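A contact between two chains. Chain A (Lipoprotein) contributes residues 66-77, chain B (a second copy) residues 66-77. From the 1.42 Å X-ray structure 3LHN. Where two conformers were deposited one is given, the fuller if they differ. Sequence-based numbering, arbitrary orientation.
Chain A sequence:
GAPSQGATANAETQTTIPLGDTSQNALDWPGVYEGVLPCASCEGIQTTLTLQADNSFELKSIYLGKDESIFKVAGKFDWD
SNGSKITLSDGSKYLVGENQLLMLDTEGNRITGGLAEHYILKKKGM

Chain A (66-77) KDESIFKVAGKF
Chain B (66-77) KDESIFKVAGKF

How do the strands pair? Residues 69-77 of each copy run antiparallel at 169° about an exact two-fold axis, with Lys72(A) opposite Lys72(B), CA to CA 5.1 Å. Extended backbones (phi/psi near -130/130 over residues 70-74, -178/-162 at Gly75(A) and Gly75(B)) place Ile70(A) N 2.9 Å from Ala74(B) O, Ala74(B) N 2.9 Å from Ile70(A) O and Lys72(A) N 2.7 Å from Lys72(B) O; these hydrogen bonds and their symmetry mates make six.

What packs on the face carrying Phe71(A) and Val73(B)? Phe71(A), chi1 -81° (m) and chi2 61°, lays its ring under Val73(B), whose t rotamer sets Val73(B) CG2 3.7 Å from the ring centroid, a CH-pi contact repeated by symmetry. The two rings meet at their edges, Phe71(A) CD2 to Phe71(B) CD2 4.2 Å, so apolar groups close over the axis. Val73(B) is buried, Phe71(A) partly exposed; the stretches bury 679 Å², both sides summed.

What lies on the other face? Ile70(A) (m, t) sits beside small Ala74(B). Lys72(A) (chi1 m, then t throughout) stays near its mate, Lys72(A) CB to Lys72(B) CB 4.5 Å, while its extended chain leads the charge away. The mates repeat this.

How do the ends finish? Gly75(B) faces Ser69(A) (p), where an ideal CB would sit tightly, 3.3 Å from Ser69(A) CB. Beyond, a water accepts from Lys76(B) N (2.9 Å) and lies 2.7 Å from both Asp67(A) OD1 (chi1 t) and Glu68(A) O, bridging the chains.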

# COMPACT_ATOMS: atom_id res chain seq x y z
N LYS A 66 2.30 -19.85 3.08
CA LYS A 66 1.34 -20.69 3.75
C LYS A 66 -0.10 -20.17 3.55
O LYS A 66 -1.07 -20.91 3.76
CB LYS A 66 1.72 -20.79 5.25
CG LYS A 66 3.09 -21.53 5.55
CD LYS A 66 3.68 -21.23 6.99
N ASP A 67 -0.23 -18.89 3.18
CA ASP A 67 -1.51 -18.25 2.93
C ASP A 67 -1.60 -17.67 1.50
O ASP A 67 -1.67 -16.46 1.33
CB ASP A 67 -1.70 -17.12 3.94
CG ASP A 67 -3.06 -16.46 3.82
OD1 ASP A 67 -3.97 -17.11 3.24
OD2 ASP A 67 -3.23 -15.32 4.31
N GLU A 68 -1.64 -18.52 0.50
CA GLU A 68 -1.47 -18.03 -0.88
C GLU A 68 -2.67 -17.25 -1.37
O GLU A 68 -3.81 -17.58 -1.02
CB GLU A 68 -1.17 -19.21 -1.80
CG GLU A 68 -1.01 -18.84 -3.21
CD GLU A 68 -0.64 -20.00 -4.08
OE1 GLU A 68 0.46 -20.57 -3.87
OE2 GLU A 68 -1.44 -20.27 -5.01
N SER A 69 -2.43 -16.22 -2.16
CA SER A 69 -3.48 -15.50 -2.83
C SER A 69 -3.02 -15.14 -4.20
O SER A 69 -1.82 -15.15 -4.47
CB SER A 69 -3.81 -14.22 -2.09
OG SER A 69 -2.68 -13.45 -1.84
N ILE A 70 -3.98 -14.81 -5.06
CA ILE A 70 -3.69 -14.48 -6.43
C ILE A 70 -4.35 -13.19 -6.82
O ILE A 70 -5.57 -13.01 -6.66
CB ILE A 70 -4.17 -15.58 -7.37
CG1 ILE A 70 -3.48 -16.92 -6.99
CG2 ILE A 70 -3.94 -15.16 -8.84
CD1 ILE A 70 -3.80 -18.12 -7.94
N PHE A 71 -3.56 -12.25 -7.34
CA PHE A 71 -4.05 -10.97 -7.83
C PHE A 71 -3.94 -10.92 -9.32
O PHE A 71 -2.92 -11.38 -9.89
CB PHE A 71 -3.18 -9.82 -7.36
CG PHE A 71 -3.41 -9.36 -6.02
CD1 PHE A 71 -3.26 -10.20 -4.93
CD2 PHE A 71 -3.74 -8.02 -5.79
CE1 PHE A 71 -3.47 -9.76 -3.64
CE2 PHE A 71 -3.94 -7.56 -4.48
CZ PHE A 71 -3.80 -8.43 -3.41
N LYS A 72 -4.93 -10.37 -9.98
CA LYS A 72 -4.87 -10.16 -11.41
C LYS A 72 -5.32 -8.75 -11.68
O LYS A 72 -6.42 -8.42 -11.28
CB LYS A 72 -5.75 -11.12 -12.14
CG LYS A 72 -5.39 -12.53 -11.99
CD LYS A 72 -6.25 -13.37 -12.81
CE LYS A 72 -6.21 -14.83 -12.39
NZ LYS A 72 -6.90 -15.71 -13.38
N VAL A 73 -4.49 -7.93 -12.38
CA VAL A 73 -4.73 -6.51 -12.59
C VAL A 73 -4.68 -6.25 -14.08
O VAL A 73 -3.77 -6.75 -14.76
CB VAL A 73 -3.69 -5.64 -11.91
CG1 VAL A 73 -4.01 -4.13 -12.06
CG2 VAL A 73 -3.54 -6.05 -10.42
N ALA A 74 -5.62 -5.49 -14.61
CA ALA A 74 -5.58 -5.10 -16.00
C ALA A 74 -5.75 -3.60 -16.02
O ALA A 74 -6.59 -3.01 -15.33
CB ALA A 74 -6.69 -5.75 -16.77
N GLY A 75 -5.01 -2.96 -16.91
CA GLY A 75 -5.08 -1.51 -17.02
C GLY A 75 -4.22 -0.97 -18.12
O GLY A 75 -3.85 -1.70 -19.03
N LYS A 76 -3.94 0.31 -18.04
CA LYS A 76 -3.06 0.97 -19.00
C LYS A 76 -1.83 1.44 -18.27
O LYS A 76 -1.82 1.65 -17.06
CB LYS A 76 -3.76 2.18 -19.66
CG LYS A 76 -4.88 1.79 -20.60
N PHE A 77 -0.78 1.66 -19.02
CA PHE A 77 0.44 2.21 -18.47
C PHE A 77 0.90 3.38 -19.33
O PHE A 77 0.49 3.55 -20.47
CB PHE A 77 1.53 1.14 -18.28
CG PHE A 77 2.06 0.52 -19.56
CD1 PHE A 77 3.14 1.06 -20.24
CD2 PHE A 77 1.50 -0.65 -20.10
CE1 PHE A 77 3.65 0.44 -21.37
CE2 PHE A 77 2.03 -1.21 -21.22
CZ PHE A 77 3.06 -0.68 -21.85
N LYS B 66 -10.54 8.51 -15.01
CA LYS B 66 -10.03 8.72 -16.35
C LYS B 66 -9.00 7.64 -16.74
O LYS B 66 -8.71 7.44 -17.92
CB LYS B 66 -9.45 10.15 -16.45
CG LYS B 66 -10.50 11.32 -16.29
CD LYS B 66 -9.86 12.72 -15.94
N ASP B 67 -8.44 6.96 -15.73
CA ASP B 67 -7.45 5.90 -15.92
C ASP B 67 -7.91 4.57 -15.28
O ASP B 67 -7.30 4.10 -14.33
CB ASP B 67 -6.13 6.33 -15.29
CG ASP B 67 -5.03 5.32 -15.53
OD1 ASP B 67 -5.17 4.52 -16.49
OD2 ASP B 67 -4.01 5.35 -14.80
N GLU B 68 -8.94 3.96 -15.83
CA GLU B 68 -9.57 2.83 -15.12
C GLU B 68 -8.71 1.59 -15.11
O GLU B 68 -8.00 1.31 -16.09
CB GLU B 68 -10.93 2.54 -15.74
CG GLU B 68 -11.65 1.41 -15.12
CD GLU B 68 -13.01 1.20 -15.70
OE1 GLU B 68 -13.87 2.11 -15.54
OE2 GLU B 68 -13.22 0.09 -16.23
N SER B 69 -8.74 0.84 -14.02
CA SER B 69 -8.09 -0.45 -13.95
C SER B 69 -8.97 -1.38 -13.18
O SER B 69 -9.85 -0.93 -12.44
CB SER B 69 -6.77 -0.35 -13.24
OG SER B 69 -6.88 0.29 -12.01
N ILE B 70 -8.72 -2.67 -13.33
CA ILE B 70 -9.50 -3.69 -12.68
C ILE B 70 -8.62 -4.68 -11.97
O ILE B 70 -7.69 -5.26 -12.56
CB ILE B 70 -10.36 -4.44 -13.69
CG1 ILE B 70 -11.30 -3.43 -14.42
CG2 ILE B 70 -11.13 -5.59 -12.98
CD1 ILE B 70 -12.32 -4.08 -15.41
N PHE B 71 -8.87 -4.88 -10.67
CA PHE B 71 -8.16 -5.85 -9.86
C PHE B 71 -9.06 -6.98 -9.52
O PHE B 71 -10.26 -6.77 -9.20
CB PHE B 71 -7.78 -5.27 -8.51
CG PHE B 71 -6.60 -4.44 -8.49
CD1 PHE B 71 -6.53 -3.28 -9.25
CD2 PHE B 71 -5.53 -4.76 -7.65
CE1 PHE B 71 -5.42 -2.47 -9.23
CE2 PHE B 71 -4.40 -3.93 -7.61
CZ PHE B 71 -4.35 -2.79 -8.40
N LYS B 72 -8.55 -8.19 -9.55
CA LYS B 72 -9.31 -9.35 -9.12
C LYS B 72 -8.41 -10.16 -8.21
O LYS B 72 -7.33 -10.52 -8.65
CB LYS B 72 -9.72 -10.19 -10.28
CG LYS B 72 -10.63 -9.53 -11.22
CD LYS B 72 -11.05 -10.46 -12.25
CE LYS B 72 -11.64 -9.75 -13.46
NZ LYS B 72 -12.28 -10.72 -14.41
N VAL B 73 -8.86 -10.45 -6.97
CA VAL B 73 -8.05 -11.10 -5.94
C VAL B 73 -8.81 -12.33 -5.46
O VAL B 73 -10.02 -12.24 -5.22
CB VAL B 73 -7.81 -10.19 -4.74
CG1 VAL B 73 -6.87 -10.84 -3.70
CG2 VAL B 73 -7.25 -8.82 -5.22
N ALA B 74 -8.14 -13.45 -5.31
CA ALA B 74 -8.74 -14.63 -4.76
C ALA B 74 -7.83 -15.10 -3.65
O ALA B 74 -6.60 -15.15 -3.78
CB ALA B 74 -8.89 -15.70 -5.79
N GLY B 75 -8.43 -15.56 -2.57
CA GLY B 75 -7.66 -16.04 -1.44
C GLY B 75 -8.52 -16.56 -0.33
O GLY B 75 -9.67 -16.91 -0.55
N LYS B 76 -7.93 -16.66 0.85
CA LYS B 76 -8.65 -17.10 2.04
C LYS B 76 -8.70 -15.95 3.01
O LYS B 76 -7.89 -15.03 2.99
CB LYS B 76 -7.95 -18.30 2.70
CG LYS B 76 -8.04 -19.58 1.89
N PHE B 77 -9.65 -16.02 3.91
CA PHE B 77 -9.75 -15.05 4.97
C PHE B 77 -9.89 -15.76 6.31
O PHE B 77 -10.21 -16.94 6.39
CB PHE B 77 -10.89 -14.03 4.71
CG PHE B 77 -12.30 -14.61 4.73
CD1 PHE B 77 -13.04 -14.69 5.91
CD2 PHE B 77 -12.92 -15.07 3.57
CE1 PHE B 77 -14.34 -15.17 5.88
CE2 PHE B 77 -14.19 -15.54 3.60
CZ PHE B 77 -14.88 -15.60 4.72
O HOH W 1 -5.11 -16.24 0.93
O HOH W 2 -5.35 1.84 -16.09